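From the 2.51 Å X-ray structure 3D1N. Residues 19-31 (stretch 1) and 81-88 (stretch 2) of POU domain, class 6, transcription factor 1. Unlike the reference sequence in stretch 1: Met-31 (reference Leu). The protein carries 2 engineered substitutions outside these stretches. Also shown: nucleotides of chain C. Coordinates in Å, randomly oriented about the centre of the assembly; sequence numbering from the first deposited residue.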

# COMPACT_ATOMS: atom_id res chain seq x y z
N SER K 19 12.17 -4.54 -8.35
CA SER K 19 12.42 -5.96 -8.53
C SER K 19 13.82 -6.35 -8.07
O SER K 19 14.46 -7.23 -8.64
CB SER K 19 12.19 -6.37 -9.98
OG SER K 19 10.85 -6.09 -10.36
N LEU K 20 14.28 -5.66 -7.03
CA LEU K 20 15.48 -6.05 -6.30
C LEU K 20 15.22 -5.78 -4.83
O LEU K 20 16.14 -5.78 -4.02
CB LEU K 20 16.68 -5.25 -6.79
CG LEU K 20 17.75 -6.05 -7.53
CD1 LEU K 20 18.08 -5.40 -8.87
CD2 LEU K 20 19.00 -6.20 -6.65
N GLY K 21 13.95 -5.54 -4.50
CA GLY K 21 13.56 -5.25 -3.14
C GLY K 21 14.41 -4.14 -2.55
O GLY K 21 15.10 -4.35 -1.55
N LEU K 22 14.36 -2.97 -3.19
CA LEU K 22 15.21 -1.85 -2.79
C LEU K 22 14.48 -0.51 -2.68
O LEU K 22 13.69 -0.15 -3.55
CB LEU K 22 16.40 -1.72 -3.74
CG LEU K 22 17.59 -2.58 -3.32
CD1 LEU K 22 18.75 -2.38 -4.29
CD2 LEU K 22 18.02 -2.27 -1.89
N THR K 23 14.76 0.21 -1.59
CA THR K 23 14.20 1.54 -1.41
C THR K 23 15.03 2.58 -2.18
O THR K 23 16.26 2.44 -2.31
CB THR K 23 14.14 1.92 0.08
OG1 THR K 23 15.45 1.85 0.65
CG2 THR K 23 13.24 0.98 0.83
N GLN K 24 14.36 3.60 -2.71
CA GLN K 24 15.03 4.75 -3.29
C GLN K 24 16.02 5.21 -2.26
O GLN K 24 17.15 5.58 -2.57
CB GLN K 24 14.04 5.89 -3.55
CG GLN K 24 12.92 5.55 -4.53
CD GLN K 24 11.89 6.65 -4.64
OE1 GLN K 24 11.67 7.42 -3.70
NE2 GLN K 24 11.24 6.74 -5.80
N THR K 25 15.59 5.15 -1.02
CA THR K 25 16.39 5.71 0.05
C THR K 25 17.57 4.81 0.39
O THR K 25 18.41 5.17 1.19
CB THR K 25 15.52 6.07 1.27
OG1 THR K 25 16.35 6.21 2.43
CG2 THR K 25 14.44 5.01 1.49
N GLN K 26 17.63 3.65 -0.25
CA GLN K 26 18.82 2.81 -0.15
C GLN K 26 19.77 3.13 -1.28
O GLN K 26 20.96 3.38 -1.05
CB GLN K 26 18.44 1.33 -0.22
CG GLN K 26 18.14 0.71 1.12
CD GLN K 26 17.55 -0.67 1.00
OE1 GLN K 26 16.66 -0.92 0.17
NE2 GLN K 26 18.03 -1.59 1.83
N VAL K 27 19.24 3.12 -2.50
CA VAL K 27 19.98 3.48 -3.69
C VAL K 27 20.90 4.66 -3.40
O VAL K 27 22.11 4.50 -3.26
CB VAL K 27 19.03 3.86 -4.85
CG1 VAL K 27 19.81 4.07 -6.13
CG2 VAL K 27 17.97 2.80 -5.05
N GLY K 28 20.31 5.84 -3.28
CA GLY K 28 21.06 7.06 -3.05
C GLY K 28 21.96 6.96 -1.83
O GLY K 28 23.08 7.47 -1.82
N GLN K 29 21.46 6.31 -0.78
CA GLN K 29 22.20 6.20 0.47
C GLN K 29 23.50 5.41 0.31
O GLN K 29 24.51 5.72 0.93
CB GLN K 29 21.30 5.60 1.56
CG GLN K 29 22.04 4.92 2.70
CD GLN K 29 22.38 3.47 2.40
OE1 GLN K 29 23.44 2.97 2.79
NE2 GLN K 29 21.48 2.78 1.69
N ALA K 30 23.46 4.38 -0.53
CA ALA K 30 24.63 3.56 -0.79
C ALA K 30 25.49 4.19 -1.87
O ALA K 30 26.69 4.37 -1.71
CB ALA K 30 24.23 2.16 -1.19
N MSE K 31 24.85 4.54 -2.99
CA MSE K 31 25.57 5.06 -4.14
C MSE K 31 26.09 6.48 -3.90
O MSE K 31 26.81 7.03 -4.73
CB MSE K 31 24.70 5.01 -5.39
CG MSE K 31 23.94 6.28 -5.70
SE MSE K 31 23.08 6.16 -7.46
CE MSE K 31 24.65 5.75 -8.59
N ASN K 81 25.88 -10.68 -0.23
CA ASN K 81 26.85 -9.74 -0.79
C ASN K 81 26.17 -8.60 -1.54
O ASN K 81 26.69 -7.48 -1.57
N LEU K 82 25.03 -8.88 -2.16
CA LEU K 82 24.21 -7.84 -2.77
C LEU K 82 23.91 -6.77 -1.74
O LEU K 82 23.93 -5.57 -2.03
CB LEU K 82 22.89 -8.42 -3.29
CG LEU K 82 21.73 -7.48 -3.67
CD1 LEU K 82 20.93 -7.04 -2.45
CD2 LEU K 82 22.22 -6.28 -4.49
N MSE K 83 23.61 -7.23 -0.53
CA MSE K 83 23.28 -6.36 0.58
C MSE K 83 24.52 -5.69 1.16
O MSE K 83 24.44 -4.92 2.12
CB MSE K 83 22.56 -7.17 1.66
CG MSE K 83 21.06 -6.97 1.65
SE MSE K 83 20.64 -5.28 2.50
CE MSE K 83 21.71 -5.51 4.13
N GLU K 84 25.66 -5.97 0.55
CA GLU K 84 26.89 -5.29 0.94
C GLU K 84 27.36 -4.37 -0.19
O GLU K 84 28.26 -3.55 -0.01
CB GLU K 84 27.96 -6.29 1.35
CG GLU K 84 28.78 -5.84 2.56
CD GLU K 84 27.91 -5.41 3.74
OE1 GLU K 84 26.67 -5.42 3.64
OE2 GLU K 84 28.49 -5.05 4.79
N PHE K 85 26.71 -4.50 -1.35
CA PHE K 85 26.82 -3.51 -2.42
C PHE K 85 26.18 -2.23 -1.89
O PHE K 85 26.59 -1.13 -2.25
CB PHE K 85 26.08 -3.99 -3.68
CG PHE K 85 26.49 -3.28 -4.94
CD1 PHE K 85 27.22 -3.93 -5.92
CD2 PHE K 85 26.14 -1.95 -5.16
CE1 PHE K 85 27.60 -3.28 -7.09
CE2 PHE K 85 26.51 -1.30 -6.33
CZ PHE K 85 27.24 -1.97 -7.29
N VAL K 86 25.18 -2.40 -1.03
CA VAL K 86 24.49 -1.29 -0.38
C VAL K 86 25.21 -0.86 0.90
O VAL K 86 25.48 0.32 1.11
CB VAL K 86 23.03 -1.64 -0.05
CG1 VAL K 86 22.43 -0.60 0.88
CG2 VAL K 86 22.21 -1.77 -1.33
N GLY K 87 25.51 -1.83 1.76
CA GLY K 87 26.27 -1.57 2.96
C GLY K 87 25.62 -0.54 3.87
O GLY K 87 24.52 -0.07 3.61
N GLY K 88 26.32 -0.19 4.94
CA GLY K 88 25.79 0.71 5.94
C GLY K 88 25.02 -0.02 7.03
O GLY K 88 24.07 0.53 7.59
P DA C 10 10.33 3.17 -2.17
OP1 DA C 10 10.12 2.20 -3.28
OP2 DA C 10 11.69 3.51 -1.67
O5' DA C 10 9.51 4.46 -2.61
C5' DA C 10 8.11 4.37 -2.83
C4' DA C 10 7.51 5.76 -2.99
O4' DA C 10 7.48 6.49 -1.73
C3' DA C 10 8.26 6.68 -3.97
O3' DA C 10 7.31 7.14 -4.92
C2' DA C 10 8.88 7.78 -3.10
C1' DA C 10 7.92 7.83 -1.92
N9 DA C 10 8.40 8.30 -0.61
C8 DA C 10 9.49 7.86 0.10
N7 DA C 10 9.65 8.45 1.28
C5 DA C 10 8.58 9.35 1.34
C6 DA C 10 8.17 10.29 2.33
N6 DA C 10 8.83 10.47 3.50
N1 DA C 10 7.07 11.05 2.07
C2 DA C 10 6.42 10.86 0.92
N3 DA C 10 6.69 10.00 -0.08
C4 DA C 10 7.80 9.27 0.19
P DT C 9 10.90 0.36 4.07
OP1 DT C 9 11.33 -0.84 3.31
OP2 DT C 9 11.81 0.95 5.08
O5' DT C 9 10.42 1.44 3.00
C5' DT C 9 9.45 0.99 2.07
C4' DT C 9 8.87 2.14 1.27
O4' DT C 9 8.25 3.10 2.16
C3' DT C 9 9.86 2.93 0.43
O3' DT C 9 9.46 2.72 -0.92
C2' DT C 9 9.70 4.38 0.91
C1' DT C 9 8.31 4.36 1.53
N1 DT C 9 7.98 5.33 2.62
C2 DT C 9 6.96 6.24 2.40
O2 DT C 9 6.33 6.30 1.35
N3 DT C 9 6.72 7.09 3.46
C4 DT C 9 7.37 7.11 4.68
O4 DT C 9 7.09 7.90 5.58
C5 DT C 9 8.42 6.13 4.84
C7 DT C 9 9.36 6.30 6.00
C6 DT C 9 8.67 5.29 3.82
P DA C 11 7.75 8.12 -6.10
OP1 DA C 11 6.89 7.96 -7.29
OP2 DA C 11 9.22 8.00 -6.24
O5' DA C 11 7.29 9.48 -5.39
C5' DA C 11 5.88 9.73 -5.41
C4' DA C 11 5.47 11.01 -4.69
O4' DA C 11 6.19 11.11 -3.44
C3' DA C 11 5.77 12.30 -5.45
O3' DA C 11 4.55 12.96 -5.71
C2' DA C 11 6.69 13.09 -4.52
C1' DA C 11 6.51 12.44 -3.16
N9 DA C 11 7.68 12.34 -2.29
C8 DA C 11 8.83 11.61 -2.49
N7 DA C 11 9.70 11.70 -1.49
C5 DA C 11 9.06 12.55 -0.57
C6 DA C 11 9.44 13.05 0.69
N6 DA C 11 10.60 12.75 1.29
N1 DA C 11 8.57 13.87 1.33
C2 DA C 11 7.41 14.15 0.73
N3 DA C 11 6.94 13.74 -0.45
C4 DA C 11 7.82 12.94 -1.05

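Val-86 is the hub of this contact. It gives up 87 Å² to the other stretch, more than any other residue here, although its CA-to-CB bond points sideways; chi1 is in the t well. CG1 of Val-86 lies 3.9 Å from Ala-30 CB, and CG2 of Val-86 lies 4.3 Å from Leu-22 CD2. The small side chain of Ala-30 permits the tightest backbone approach: CA of Ala-30 and CA of Val-86 are 4.9 Å apart, although the two helix axes come no nearer than 9.9 Å and diverge by 68°. The methyl also meets main chain, with Ala-30 CB 3.2 Å from Val-86 O. Here Ala-30, whose CA-to-CB bond points toward the other stretch, packs against Val-86.

Away from this point the backbones separate, and larger side chains fill the gap. CA of Leu-20 and CA of Leu-82 are 9.6 Å apart, yet both side chains point toward the opposite stretch and meet through their CD2 methyls at 3.9 Å. In this contact, alanine sits at the close approach and leucines span the wider gaps. Both chi angles of Leu-20 lie between wells, whereas Leu-82 has chi1 in t and chi2 in m, both within wells.

Toward the polar edge, Gln-26 and Gln-29 lend their aliphatic parts or ends to the same valine. Gln-26 CG is 4.5 Å from Val-86 CG1, while its OE1 turns back to the start of its own helix. There Thr-23, at the N-cap position, donates its backbone N to Gln-26 OE1 at 2.8 Å, an almost straight bond, though the placement of that oxygen is less sure. Gln-26 thus touches Val-86 through CG, while OE1 bonds to the backbone of its own stretch. The same helix start is also held to DNA, as befits a transcription factor: Gln-24 N donates to OP2 of DA10 at 2.9 Å.

Gln-29 starts sideways, but its end reaches over the edge, bringing NE2 to 3.6 Å from Val-86 CG1. Its OE1 is 3.3 Å from Gly-87 O; as two acceptors, they form no hydrogen bond. Indeed, no hydrogen bond crosses between the stretches, so packing carries the contact. Gly-87 leaves the helix with positive phi, which favours glycine. At Gly-88 the demand is stronger: an ideal CB would be jammed against the preceding carbonyl and would sit only 3.1 Å from Gln-29 OE1.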